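YohF (Salmonella typhimurium, PDB 6WON) is probably an NAD(P)-dependent oxidoreductase of the short-chain dehydrogenase/reductase family, likely acting as an acetoin dehydrogenase. Local coordinates at residues Leu63-Ile77 with Thr111-Ala124. Numbering follows the deposited sequence.
Sequences LSQLPEGAQAIEHLI and TVDVDGAFLCAQIA
E74 lays OE1 against the CG2 methyl of I123 at 3.5 Å, while both carboxylate oxygens accept hydrogen bonds from outside the two segments, OE1 from NE2 of H127 and OE2 from NE2 of Q78. The E74 chain reaches this place by a bend at chi2 (67°). I123 is a knob set among Q71, I73, E74 and I77. Its two ends part: CG2 also meets CD1 of I77 at 3.7 Å, whereas CD1 reaches back to the carbonyl O of A70 (3.5 Å) and to NE2 of Q71; the side chains of Q71 and I123 cross at about a right angle. Alongside, SG of C120 touches CG1 of I73 at 3.5 Å. In this Rossmann fold of the SDR family, helices 71-80 and 103-131 run side by side on one face of the parallel sheet, their short segments crossing at -31° with axes 9.2 Å apart. In the 3-10 segment 68-70, A70 packs CB to CB on L119 (3.8 Å), and P67, after a cis peptide bond, rests on CD1 of L119. L63 brings CD1 to within 3.9 Å of CA of G116. CD1 of L66 touches both CB of D115 (3.6 Å) and CG2 of T111; F103 of the second subunit packs on both L66 and L119.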
loop_
_atom_site.group_PDB
_atom_site.type_symbol
_atom_site.label_atom_id
_atom_site.label_comp_id
_atom_site.label_asym_id
_atom_site.label_seq_id
_atom_site.Cartn_x
_atom_site.Cartn_y
_atom_site.Cartn_z
ATOM N N LEU B 63 -6.056 -1.254 -31.105
ATOM C CA LEU B 63 -5.011 -1.875 -30.296
ATOM C C LEU B 63 -5.094 -3.399 -30.262
ATOM O O LEU B 63 -4.391 -4.018 -29.459
ATOM C CB LEU B 63 -5.057 -1.340 -28.861
ATOM C CG LEU B 63 -4.562 0.091 -28.665
ATOM C CD1 LEU B 63 -4.619 0.501 -27.197
ATOM C CD2 LEU B 63 -3.156 0.249 -29.221
ATOM N N SER B 64 -5.916 -4.018 -31.107
ATOM C CA SER B 64 -6.086 -5.461 -31.035
ATOM C C SER B 64 -4.949 -6.205 -31.724
ATOM O O SER B 64 -4.661 -7.355 -31.367
ATOM C CB SER B 64 -7.442 -5.853 -31.634
ATOM O OG SER B 64 -7.350 -6.131 -33.025
ATOM N N GLN B 65 -4.287 -5.577 -32.701
ATOM C CA GLN B 65 -3.153 -6.187 -33.392
ATOM C C GLN B 65 -1.929 -5.298 -33.193
ATOM O O GLN B 65 -1.825 -4.221 -33.790
ATOM C CB GLN B 65 -3.460 -6.403 -34.869
ATOM C CG GLN B 65 -4.698 -7.244 -35.093
ATOM C CD GLN B 65 -4.512 -8.263 -36.193
ATOM O OE1 GLN B 65 -3.783 -9.243 -36.022
ATOM N NE2 GLN B 65 -5.161 -8.039 -37.339
ATOM N N LEU B 66 -1.010 -5.751 -32.347
ATOM C CA LEU B 66 0.167 -4.996 -31.960
ATOM C C LEU B 66 1.425 -5.666 -32.508
ATOM O O LEU B 66 1.432 -6.879 -32.743
ATOM C CB LEU B 66 0.251 -4.891 -30.434
ATOM C CG LEU B 66 -0.952 -4.261 -29.726
ATOM C CD1 LEU B 66 -0.713 -4.195 -28.215
ATOM C CD2 LEU B 66 -1.262 -2.871 -30.275
ATOM N N PRO B 67 2.516 -4.908 -32.727
ATOM C CA PRO B 67 2.682 -3.483 -32.413
ATOM C C PRO B 67 2.090 -2.522 -33.454
ATOM O O PRO B 67 2.040 -1.323 -33.193
ATOM C CB PRO B 67 4.200 -3.332 -32.361
ATOM C CG PRO B 67 4.678 -4.294 -33.407
ATOM C CD PRO B 67 3.727 -5.465 -33.361
ATOM N N GLU B 68 1.624 -3.043 -34.593
ATOM C CA GLU B 68 1.312 -2.177 -35.731
ATOM C C GLU B 68 0.173 -1.209 -35.425
ATOM O O GLU B 68 0.221 -0.046 -35.832
ATOM C CB GLU B 68 0.973 -3.020 -36.957
ATOM C CG GLU B 68 2.172 -3.691 -37.580
ATOM C CD GLU B 68 2.591 -4.952 -36.837
ATOM O OE1 GLU B 68 1.830 -5.408 -35.941
ATOM O OE2 GLU B 68 3.680 -5.486 -37.161
ATOM N N GLY B 69 -0.855 -1.667 -34.705
ATOM C CA GLY B 69 -2.015 -0.821 -34.460
ATOM C C GLY B 69 -1.683 0.467 -33.737
ATOM O O GLY B 69 -2.394 1.467 -33.877
ATOM N N ALA B 70 -0.605 0.471 -32.956
ATOM C CA ALA B 70 -0.253 1.670 -32.215
ATOM C C ALA B 70 0.364 2.746 -33.103
ATOM O O ALA B 70 0.524 3.883 -32.636
ATOM C CB ALA B 70 0.695 1.312 -31.063
ATOM N N GLN B 71 0.685 2.430 -34.365
ATOM C CA GLN B 71 1.259 3.439 -35.253
ATOM C C GLN B 71 0.308 4.613 -35.474
ATOM O O GLN B 71 0.755 5.735 -35.757
ATOM C CB GLN B 71 1.652 2.806 -36.585
ATOM C CG GLN B 71 2.994 2.078 -36.548
ATOM C CD GLN B 71 4.102 2.952 -35.978
ATOM O OE1 GLN B 71 4.485 3.968 -36.576
ATOM N NE2 GLN B 71 4.614 2.568 -34.810
ATOM N N ALA B 72 -1.003 4.390 -35.325
ATOM C CA ALA B 72 -1.954 5.490 -35.462
ATOM C C ALA B 72 -1.651 6.631 -34.486
ATOM O O ALA B 72 -1.977 7.795 -34.761
ATOM C CB ALA B 72 -3.378 4.966 -35.266
ATOM N N ILE B 73 -1.027 6.330 -33.349
ATOM C CA ILE B 73 -0.600 7.401 -32.450
ATOM C C ILE B 73 0.462 8.268 -33.113
ATOM O O ILE B 73 0.427 9.503 -33.018
ATOM C CB ILE B 73 -0.093 6.808 -31.126
ATOM C CG1 ILE B 73 -1.219 6.033 -30.433
ATOM C CG2 ILE B 73 0.442 7.918 -30.223
ATOM C CD1 ILE B 73 -2.338 6.901 -29.903
ATOM N N GLU B 74 1.428 7.642 -33.790
ATOM C CA GLU B 74 2.463 8.404 -34.482
ATOM C C GLU B 74 1.864 9.257 -35.596
ATOM O O GLU B 74 2.306 10.392 -35.823
ATOM C CB GLU B 74 3.530 7.456 -35.033
ATOM C CG GLU B 74 4.570 8.121 -35.929
ATOM C CD GLU B 74 5.468 9.094 -35.177
ATOM O OE1 GLU B 74 5.531 9.031 -33.930
ATOM O OE2 GLU B 74 6.118 9.930 -35.843
ATOM N N HIS B 75 0.835 8.744 -36.279
ATOM C CA HIS B 75 0.209 9.531 -37.341
ATOM C C HIS B 75 -0.541 10.731 -36.773
ATOM O O HIS B 75 -0.497 11.828 -37.346
ATOM C CB HIS B 75 -0.736 8.660 -38.162
ATOM C CG HIS B 75 -0.067 7.484 -38.799
ATOM N ND1 HIS B 75 1.027 7.608 -39.629
ATOM C CD2 HIS B 75 -0.337 6.158 -38.728
ATOM C CE1 HIS B 75 1.404 6.410 -40.039
ATOM N NE2 HIS B 75 0.592 5.512 -39.509
ATOM N N LEU B 76 -1.247 10.536 -35.657
ATOM C CA LEU B 76 -1.953 11.641 -35.017
ATOM C C LEU B 76 -0.976 12.720 -34.559
ATOM O O LEU B 76 -1.175 13.911 -34.825
ATOM C CB LEU B 76 -2.777 11.112 -33.842
ATOM C CG LEU B 76 -3.769 12.056 -33.155
ATOM C CD1 LEU B 76 -4.694 12.710 -34.168
ATOM C CD2 LEU B 76 -4.580 11.294 -32.091
ATOM N N ILE B 77 0.102 12.312 -33.879
ATOM C CA ILE B 77 1.142 13.259 -33.481
ATOM C C ILE B 77 1.619 14.065 -34.685
ATOM O O ILE B 77 1.716 15.299 -34.633
ATOM C CB ILE B 77 2.309 12.517 -32.808
ATOM C CG1 ILE B 77 1.839 11.832 -31.521
ATOM C CG2 ILE B 77 3.453 13.480 -32.513
ATOM C CD1 ILE B 77 2.880 10.915 -30.901
ATOM N N THR B 111 -3.359 -7.387 -23.939
ATOM C CA THR B 111 -3.103 -6.628 -25.162
ATOM C C THR B 111 -3.746 -5.244 -25.098
ATOM O O THR B 111 -3.076 -4.226 -25.311
ATOM C CB THR B 111 -3.607 -7.421 -26.365
ATOM O OG1 THR B 111 -2.822 -8.607 -26.493
ATOM C CG2 THR B 111 -3.506 -6.598 -27.684
ATOM N N VAL B 112 -5.038 -5.185 -24.753
ATOM C CA VAL B 112 -5.753 -3.912 -24.757
ATOM C C VAL B 112 -5.491 -3.093 -23.491
ATOM O O VAL B 112 -5.551 -1.853 -23.527
ATOM C CB VAL B 112 -7.263 -4.146 -24.958
ATOM C CG1 VAL B 112 -7.541 -4.735 -26.335
ATOM C CG2 VAL B 112 -7.810 -5.048 -23.875
ATOM N N ASP B 113 -5.199 -3.739 -22.361
ATOM C CA ASP B 113 -5.183 -3.019 -21.095
ATOM C C ASP B 113 -3.792 -2.651 -20.598
ATOM O O ASP B 113 -3.694 -1.844 -19.666
ATOM C CB ASP B 113 -5.912 -3.822 -20.020
ATOM C CG ASP B 113 -7.409 -3.874 -20.262
ATOM O OD1 ASP B 113 -7.907 -3.084 -21.092
ATOM O OD2 ASP B 113 -8.093 -4.702 -19.639
ATOM N N VAL B 114 -2.716 -3.202 -21.166
ATOM C CA VAL B 114 -1.401 -2.709 -20.764
ATOM C C VAL B 114 -0.395 -2.703 -21.914
ATOM O O VAL B 114 0.452 -1.803 -21.970
ATOM C CB VAL B 114 -0.856 -3.480 -19.541
ATOM C CG1 VAL B 114 -0.462 -4.915 -19.898
ATOM C CG2 VAL B 114 0.318 -2.709 -18.898
ATOM N N ASP B 115 -0.483 -3.668 -22.850
ATOM C CA ASP B 115 0.455 -3.676 -23.979
ATOM C C ASP B 115 0.264 -2.439 -24.848
ATOM O O ASP B 115 1.240 -1.818 -25.282
ATOM C CB ASP B 115 0.298 -4.939 -24.853
ATOM C CG ASP B 115 0.711 -6.250 -24.139
ATOM O OD1 ASP B 115 1.315 -6.206 -23.047
ATOM O OD2 ASP B 115 0.390 -7.343 -24.675
ATOM N N GLY B 116 -0.989 -2.070 -25.117
ATOM C CA GLY B 116 -1.241 -0.889 -25.923
ATOM C C GLY B 116 -0.746 0.376 -25.257
ATOM O O GLY B 116 -0.054 1.191 -25.877
ATOM N N ALA B 117 -1.078 0.549 -23.972
ATOM C CA ALA B 117 -0.617 1.716 -23.227
ATOM C C ALA B 117 0.901 1.800 -23.217
ATOM O O ALA B 117 1.468 2.895 -23.299
ATOM C CB ALA B 117 -1.151 1.672 -21.791
ATOM N N PHE B 118 1.579 0.653 -23.110
ATOM C CA PHE B 118 3.036 0.644 -23.176
ATOM C C PHE B 118 3.534 1.210 -24.509
ATOM O O PHE B 118 4.449 2.046 -24.541
ATOM C CB PHE B 118 3.555 -0.780 -22.968
ATOM C CG PHE B 118 4.950 -0.995 -23.474
ATOM C CD1 PHE B 118 6.028 -0.361 -22.873
ATOM C CD2 PHE B 118 5.187 -1.832 -24.552
ATOM C CE1 PHE B 118 7.329 -0.558 -23.353
ATOM C CE2 PHE B 118 6.476 -2.028 -25.029
ATOM C CZ PHE B 118 7.549 -1.386 -24.424
ATOM N N LEU B 119 2.934 0.769 -25.624
ATOM C CA LEU B 119 3.403 1.186 -26.946
ATOM C C LEU B 119 3.060 2.644 -27.234
ATOM O O LEU B 119 3.880 3.389 -27.782
ATOM C CB LEU B 119 2.796 0.280 -28.017
ATOM C CG LEU B 119 3.365 -1.139 -28.016
ATOM C CD1 LEU B 119 2.682 -1.990 -29.064
ATOM C CD2 LEU B 119 4.892 -1.110 -28.218
ATOM N N CYS B 120 1.835 3.059 -26.915
ATOM C CA CYS B 120 1.464 4.461 -27.066
ATOM C C CYS B 120 2.367 5.352 -26.222
ATOM O O CYS B 120 2.831 6.400 -26.686
ATOM C CB CYS B 120 -0.008 4.649 -26.683
ATOM S SG CYS B 120 -1.193 3.763 -27.780
ATOM N N ALA B 121 2.655 4.929 -24.988
ATOM C CA ALA B 121 3.520 5.714 -24.115
ATOM C C ALA B 121 4.917 5.892 -24.710
ATOM O O ALA B 121 5.485 6.992 -24.654
ATOM C CB ALA B 121 3.600 5.056 -22.738
ATOM N N GLN B 122 5.485 4.826 -25.283
ATOM C CA GLN B 122 6.806 4.922 -25.904
ATOM C C GLN B 122 6.810 5.975 -26.997
ATOM O O GLN B 122 7.694 6.842 -27.056
ATOM C CB GLN B 122 7.207 3.574 -26.507
ATOM C CG GLN B 122 7.816 2.568 -25.569
ATOM C CD GLN B 122 8.306 1.336 -26.323
ATOM O OE1 GLN B 122 7.574 0.764 -27.134
ATOM N NE2 GLN B 122 9.551 0.937 -26.073
ATOM N N ILE B 123 5.822 5.901 -27.884
ATOM C CA ILE B 123 5.770 6.806 -29.025
ATOM C C ILE B 123 5.652 8.246 -28.554
ATOM O O ILE B 123 6.365 9.131 -29.038
ATOM C CB ILE B 123 4.614 6.409 -29.956
ATOM C CG1 ILE B 123 4.958 5.089 -30.656
ATOM C CG2 ILE B 123 4.321 7.533 -30.951
ATOM C CD1 ILE B 123 3.772 4.424 -31.313
ATOM N N ALA B 124 4.760 8.502 -27.591
ATOM C CA ALA B 124 4.593 9.869 -27.113
ATOM C C ALA B 124 5.852 10.354 -26.403
ATOM O O ALA B 124 6.274 11.504 -26.589
ATOM C CB ALA B 124 3.373 9.973 -26.187
#